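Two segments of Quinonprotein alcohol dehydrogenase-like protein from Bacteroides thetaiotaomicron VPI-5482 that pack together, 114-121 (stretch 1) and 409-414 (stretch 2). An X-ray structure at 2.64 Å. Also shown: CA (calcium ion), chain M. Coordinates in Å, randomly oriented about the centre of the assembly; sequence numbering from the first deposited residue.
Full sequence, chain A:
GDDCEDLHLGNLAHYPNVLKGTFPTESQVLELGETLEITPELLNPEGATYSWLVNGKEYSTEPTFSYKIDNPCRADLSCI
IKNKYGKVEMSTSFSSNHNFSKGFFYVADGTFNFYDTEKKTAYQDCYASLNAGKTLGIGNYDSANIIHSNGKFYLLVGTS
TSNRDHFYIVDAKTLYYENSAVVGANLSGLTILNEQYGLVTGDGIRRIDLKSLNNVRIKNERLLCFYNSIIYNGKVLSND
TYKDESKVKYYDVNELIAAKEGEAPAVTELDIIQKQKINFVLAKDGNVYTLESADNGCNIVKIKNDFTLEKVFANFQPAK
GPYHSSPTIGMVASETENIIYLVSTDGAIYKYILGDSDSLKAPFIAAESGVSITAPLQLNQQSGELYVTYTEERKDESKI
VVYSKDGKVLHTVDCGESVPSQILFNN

Stretch 1 114-121: FYDTEKKT
Stretch 2 (409-414) VLHTVD

The residues that touch are at least 290 positions apart in sequence, yet they meet through a small side-chain interface that buries 296 Å² in total, most of it on His 411, Tyr 115 and Val 413. Stretch 2 is an extended strand throughout, residues 409-414, although Leu 410 departs from typical strand values with phi/psi of -112/-33°. Stretch 1 enters as a strand at Phe 114 and Tyr 115 (-119/133° and -114/120°), then turns through Thr 117, Glu 118 and Lys 119, which have helical phi/psi values, and through Lys 120 in the left-handed region at 52/43°. The strand axes approach to 9.5 Å with their N-to-C directions at 149°, so the strands run roughly antiparallel. No backbone hydrogen bond links them: the CA atoms of Tyr 115 and Val 413 are 7.7 Å apart, those of Lys 120 and His 411 7.2 Å, and side chains fill the gap.

The turn is held by its own bonds. Asp 116, whose CA-to-CB bond points away from stretch 2, adopts a t rotamer and accepts at OD1 from Glu 118 N (2.9 Å) and Lys 119 N (3.0 Å). Asp 116 N also donates to Thr 121 O at 2.8 Å, joining the two ends of the turn, and Thr 121 OG1 donates to Lys 119 O at 3.0 Å.

His 411, covered over 97 Å², is the centre of the contact. Its CA-to-CB bond points toward stretch 1, and chi1 of -53° (m) with chi2 of -86° places the imidazole among Tyr 115, Thr 117 and Lys 120. Tyr 115 OH and His 411 ND1 form a hydrogen bond at 2.9 Å; either atom could be the donor. The two rings form an offset edge-to-face pair, the tyrosine edge directed at the histidine face, with centroids 5.4 Å apart and planes at 80°. Thr 117, in the p rotamer, sets its methyl CG2 over a face of the imidazole, 4.3 Å from the ring centroid and 24° off the normal, a CH-pi contact. Its carbonyl also approaches the ring, with Thr 117 O 3.1 Å from His 411 CE1, a polarised carbon. At the ring edge, Lys 120 CG lies 3.6 Å from His 411 ND1, while further along the same side chain Lys 120 CE reaches within 3.5 Å of Leu 410 O.

Tyr 115 is covered over 73 Å², and its CA-to-CB bond likewise points toward stretch 2. With chi1 of 178° (t) and chi2 of 76°, it offers a ring face to Val 413, whose t rotamer (-172°) brings CG2 to 3.4 Å from the Tyr 115 ring centroid, only 6° off the normal. This nearly axial CH-pi contact joins a methyl to the aromatic face, while the phenol hydroxyl satisfies its polarity at His 411.

Between His 411 and Val 413, whose CA-to-CB bonds both point toward stretch 1, that of Thr 412 points away, in keeping with the alternation of a strand, and the Thr 412 carbonyl O binds the calcium ion CA at 2.3 Å.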

ATOM      1  N   PHE A 114       7.376   4.192  -4.390  1.00 39.93           N
ATOM      2  CA  PHE A 114       8.450   3.392  -3.804  1.00 39.51           C
ATOM      3  C   PHE A 114       9.663   4.236  -3.452  1.00 48.50           C
ATOM      4  O   PHE A 114      10.126   5.014  -4.281  1.00 51.60           O
ATOM      5  CB  PHE A 114       8.888   2.252  -4.734  1.00 39.92           C
ATOM      6  CG  PHE A 114       9.963   1.353  -4.152  1.00 40.43           C
ATOM      7  CD1 PHE A 114       9.644   0.375  -3.215  1.00 40.67           C
ATOM      8  CD2 PHE A 114      11.281   1.438  -4.598  1.00 42.40           C
ATOM      9  CE1 PHE A 114      10.628  -0.491  -2.724  1.00 41.73           C
ATOM     10  CE2 PHE A 114      12.274   0.597  -4.073  1.00 44.60           C
ATOM     11  CZ  PHE A 114      11.945  -0.349  -3.127  1.00 41.72           C
ATOM     12  N   TYR A 115      10.201   4.044  -2.239  1.00 44.26           N
ATOM     13  CA  TYR A 115      11.414   4.706  -1.796  1.00 44.44           C
ATOM     14  C   TYR A 115      12.522   3.666  -1.593  1.00 49.94           C
ATOM     15  O   TYR A 115      12.394   2.759  -0.768  1.00 48.16           O
ATOM     16  CB  TYR A 115      11.183   5.530  -0.513  1.00 45.20           C
ATOM     17  CG  TYR A 115      12.440   6.202   0.003  1.00 47.34           C
ATOM     18  CD1 TYR A 115      12.949   7.345  -0.612  1.00 49.14           C
ATOM     19  CD2 TYR A 115      13.125   5.695   1.102  1.00 49.17           C
ATOM     20  CE1 TYR A 115      14.104   7.969  -0.138  1.00 48.67           C
ATOM     21  CE2 TYR A 115      14.268   6.327   1.599  1.00 50.55           C
ATOM     22  CZ  TYR A 115      14.749   7.462   0.979  1.00 53.87           C
ATOM     23  OH  TYR A 115      15.860   8.082   1.492  1.00 56.60           O
ATOM     24  N   ASP A 116      13.624   3.829  -2.338  1.00 50.59           N
ATOM     25  CA  ASP A 116      14.799   2.966  -2.279  1.00 51.40           C
ATOM     26  C   ASP A 116      15.732   3.453  -1.149  1.00 58.25           C
ATOM     27  O   ASP A 116      16.293   4.546  -1.242  1.00 57.99           O
ATOM     28  CB  ASP A 116      15.491   2.975  -3.648  1.00 53.34           C
ATOM     29  CG  ASP A 116      16.501   1.871  -3.883  1.00 65.94           C
ATOM     30  OD1 ASP A 116      17.338   1.630  -2.990  1.00 66.19           O
ATOM     31  OD2 ASP A 116      16.511   1.304  -5.005  1.00 74.60           O
ATOM     32  N   THR A 117      15.891   2.645  -0.074  1.00 55.97           N
ATOM     33  CA  THR A 117      16.751   2.999   1.064  1.00 56.36           C
ATOM     34  C   THR A 117      18.258   2.902   0.693  1.00 61.71           C
ATOM     35  O   THR A 117      19.094   3.394   1.458  1.00 62.21           O
ATOM     36  CB  THR A 117      16.455   2.127   2.294  1.00 61.61           C
ATOM     37  OG1 THR A 117      16.548   0.754   1.924  1.00 66.50           O
ATOM     38  CG2 THR A 117      15.094   2.412   2.911  1.00 55.76           C
ATOM     39  N   GLU A 118      18.599   2.302  -0.465  1.00 58.46           N
ATOM     40  CA  GLU A 118      19.986   2.181  -0.911  1.00 59.32           C
ATOM     41  C   GLU A 118      20.366   3.373  -1.785  1.00 61.58           C
ATOM     42  O   GLU A 118      21.429   3.965  -1.557  1.00 63.64           O
ATOM     43  CB  GLU A 118      20.240   0.862  -1.661  1.00 61.29           C
ATOM     44  CG  GLU A 118      20.364  -0.344  -0.745  1.00 77.17           C
ATOM     45  CD  GLU A 118      20.759  -1.652  -1.415  1.00112.44           C
ATOM     46  OE1 GLU A 118      20.657  -1.760  -2.661  1.00111.02           O
ATOM     47  OE2 GLU A 118      21.141  -2.588  -0.677  1.00111.69           O
ATOM     48  N   LYS A 119      19.508   3.722  -2.761  1.00 53.70           N
ATOM     49  CA  LYS A 119      19.704   4.841  -3.684  1.00 52.98           C
ATOM     50  C   LYS A 119      19.216   6.172  -3.082  1.00 57.45           C
ATOM     51  O   LYS A 119      19.480   7.217  -3.665  1.00 57.97           O
ATOM     52  CB  LYS A 119      18.964   4.590  -5.014  1.00 54.26           C
ATOM     53  CG  LYS A 119      19.364   3.320  -5.764  1.00 64.97           C
ATOM     54  CD  LYS A 119      18.534   3.104  -7.019  1.00 70.30           C
ATOM     55  CE  LYS A 119      18.936   1.852  -7.765  1.00 88.16           C
ATOM     56  NZ  LYS A 119      18.154   1.648  -9.022  1.00 97.53           N
ATOM     57  N   LYS A 120      18.480   6.143  -1.945  1.00 54.60           N
ATOM     58  CA  LYS A 120      17.842   7.319  -1.297  1.00 54.34           C
ATOM     59  C   LYS A 120      17.000   8.080  -2.347  1.00 58.48           C
ATOM     60  O   LYS A 120      17.059   9.315  -2.440  1.00 58.43           O
ATOM     61  CB  LYS A 120      18.857   8.256  -0.604  1.00 57.79           C
ATOM     62  CG  LYS A 120      19.462   7.719   0.700  1.00 61.76           C
ATOM     63  CD  LYS A 120      20.233   8.834   1.439  1.00 69.63           C
ATOM     64  CE  LYS A 120      20.633   8.542   2.873  1.00 69.56           C
ATOM     65  NZ  LYS A 120      21.645   7.474   3.008  1.00 71.68           N
ATOM     66  N   THR A 121      16.259   7.308  -3.175  1.00 54.43           N
ATOM     67  CA  THR A 121      15.458   7.822  -4.281  1.00 54.15           C
ATOM     68  C   THR A 121      14.022   7.349  -4.155  1.00 56.31           C
ATOM     69  O   THR A 121      13.777   6.170  -3.872  1.00 55.11           O
ATOM     70  CB  THR A 121      16.074   7.374  -5.633  1.00 61.68           C
ATOM     71  OG1 THR A 121      17.401   7.901  -5.725  1.00 70.09           O
ATOM     72  CG2 THR A 121      15.271   7.838  -6.836  1.00 54.49           C
ATOM     73  N   VAL A 409      18.466   9.572  12.548  1.00 56.78           N
ATOM     74  CA  VAL A 409      17.786   9.802  11.262  1.00 54.53           C
ATOM     75  C   VAL A 409      18.647   9.220  10.160  1.00 61.41           C
ATOM     76  O   VAL A 409      19.829   9.544  10.074  1.00 63.55           O
ATOM     77  CB  VAL A 409      17.458  11.303  11.004  1.00 55.66           C
ATOM     78  CG1 VAL A 409      16.816  11.514   9.630  1.00 53.87           C
ATOM     79  CG2 VAL A 409      16.573  11.874  12.113  1.00 54.31           C
ATOM     80  N   LEU A 410      18.063   8.349   9.339  1.00 59.05           N
ATOM     81  CA  LEU A 410      18.761   7.697   8.229  1.00 59.59           C
ATOM     82  C   LEU A 410      18.237   8.164   6.881  1.00 64.32           C
ATOM     83  O   LEU A 410      18.992   8.186   5.909  1.00 66.25           O
ATOM     84  CB  LEU A 410      18.618   6.160   8.322  1.00 59.09           C
ATOM     85  CG  LEU A 410      19.240   5.457   9.533  1.00 62.88           C
ATOM     86  CD1 LEU A 410      19.006   3.972   9.444  1.00 62.41           C
ATOM     87  CD2 LEU A 410      20.734   5.737   9.651  1.00 62.91           C
ATOM     88  N   HIS A 411      16.935   8.475   6.803  1.00 59.29           N
ATOM     89  CA  HIS A 411      16.275   8.914   5.573  1.00 57.96           C
ATOM     90  C   HIS A 411      15.170   9.907   5.855  1.00 60.15           C
ATOM     91  O   HIS A 411      14.532   9.849   6.900  1.00 59.29           O
ATOM     92  CB  HIS A 411      15.672   7.723   4.812  1.00 58.24           C
ATOM     93  CG  HIS A 411      16.616   6.598   4.542  1.00 62.27           C
ATOM     94  ND1 HIS A 411      17.420   6.592   3.447  1.00 64.80           N
ATOM     95  CD2 HIS A 411      16.839   5.469   5.243  1.00 64.31           C
ATOM     96  CE1 HIS A 411      18.123   5.474   3.518  1.00 64.54           C
ATOM     97  NE2 HIS A 411      17.794   4.763   4.571  1.00 64.51           N
ATOM     98  N   THR A 412      14.924  10.796   4.903  1.00 56.57           N
ATOM     99  CA  THR A 412      13.841  11.758   4.935  1.00 55.97           C
ATOM    100  C   THR A 412      13.223  11.712   3.551  1.00 60.23           C
ATOM    101  O   THR A 412      13.916  11.960   2.558  1.00 63.96           O
ATOM    102  CB  THR A 412      14.315  13.150   5.383  1.00 69.04           C
ATOM    103  OG1 THR A 412      14.923  13.056   6.669  1.00 70.59           O
ATOM    104  CG2 THR A 412      13.173  14.163   5.446  1.00 69.11           C
ATOM    105  N   VAL A 413      11.959  11.313   3.474  1.00 53.14           N
ATOM    106  CA  VAL A 413      11.200  11.250   2.229  1.00 51.64           C
ATOM    107  C   VAL A 413      10.235  12.425   2.239  1.00 56.07           C
ATOM    108  O   VAL A 413       9.355  12.480   3.095  1.00 54.76           O
ATOM    109  CB  VAL A 413      10.484   9.887   2.055  1.00 54.46           C
ATOM    110  CG1 VAL A 413       9.855   9.765   0.668  1.00 53.88           C
ATOM    111  CG2 VAL A 413      11.434   8.727   2.320  1.00 54.37           C
ATOM    112  N   ASP A 414      10.428  13.399   1.351  1.00 55.02           N
ATOM    113  CA  ASP A 414       9.539  14.554   1.295  1.00 55.48           C
ATOM    114  C   ASP A 414       8.273  14.127   0.582  1.00 57.25           C
ATOM    115  O   ASP A 414       8.341  13.491  -0.464  1.00 55.12           O
ATOM    116  CB  ASP A 414      10.217  15.766   0.622  1.00 58.92           C
ATOM    117  CG  ASP A 414       9.415  17.067   0.621  1.00 75.90           C
ATOM    118  OD1 ASP A 414       8.455  17.186   1.431  1.00 74.82           O
ATOM    119  OD2 ASP A 414       9.774  17.986  -0.158  1.00 88.78           O
TER
HETATM  120 CA    CA M 509      14.819  12.861   0.658  1.00 79.74          CA
HETATM  121  O   HOH W   1      13.185  11.647  -1.050  1.00 49.65           O
HETATM  122  O   HOH W   2      13.821  15.082   1.485  1.00 53.32           O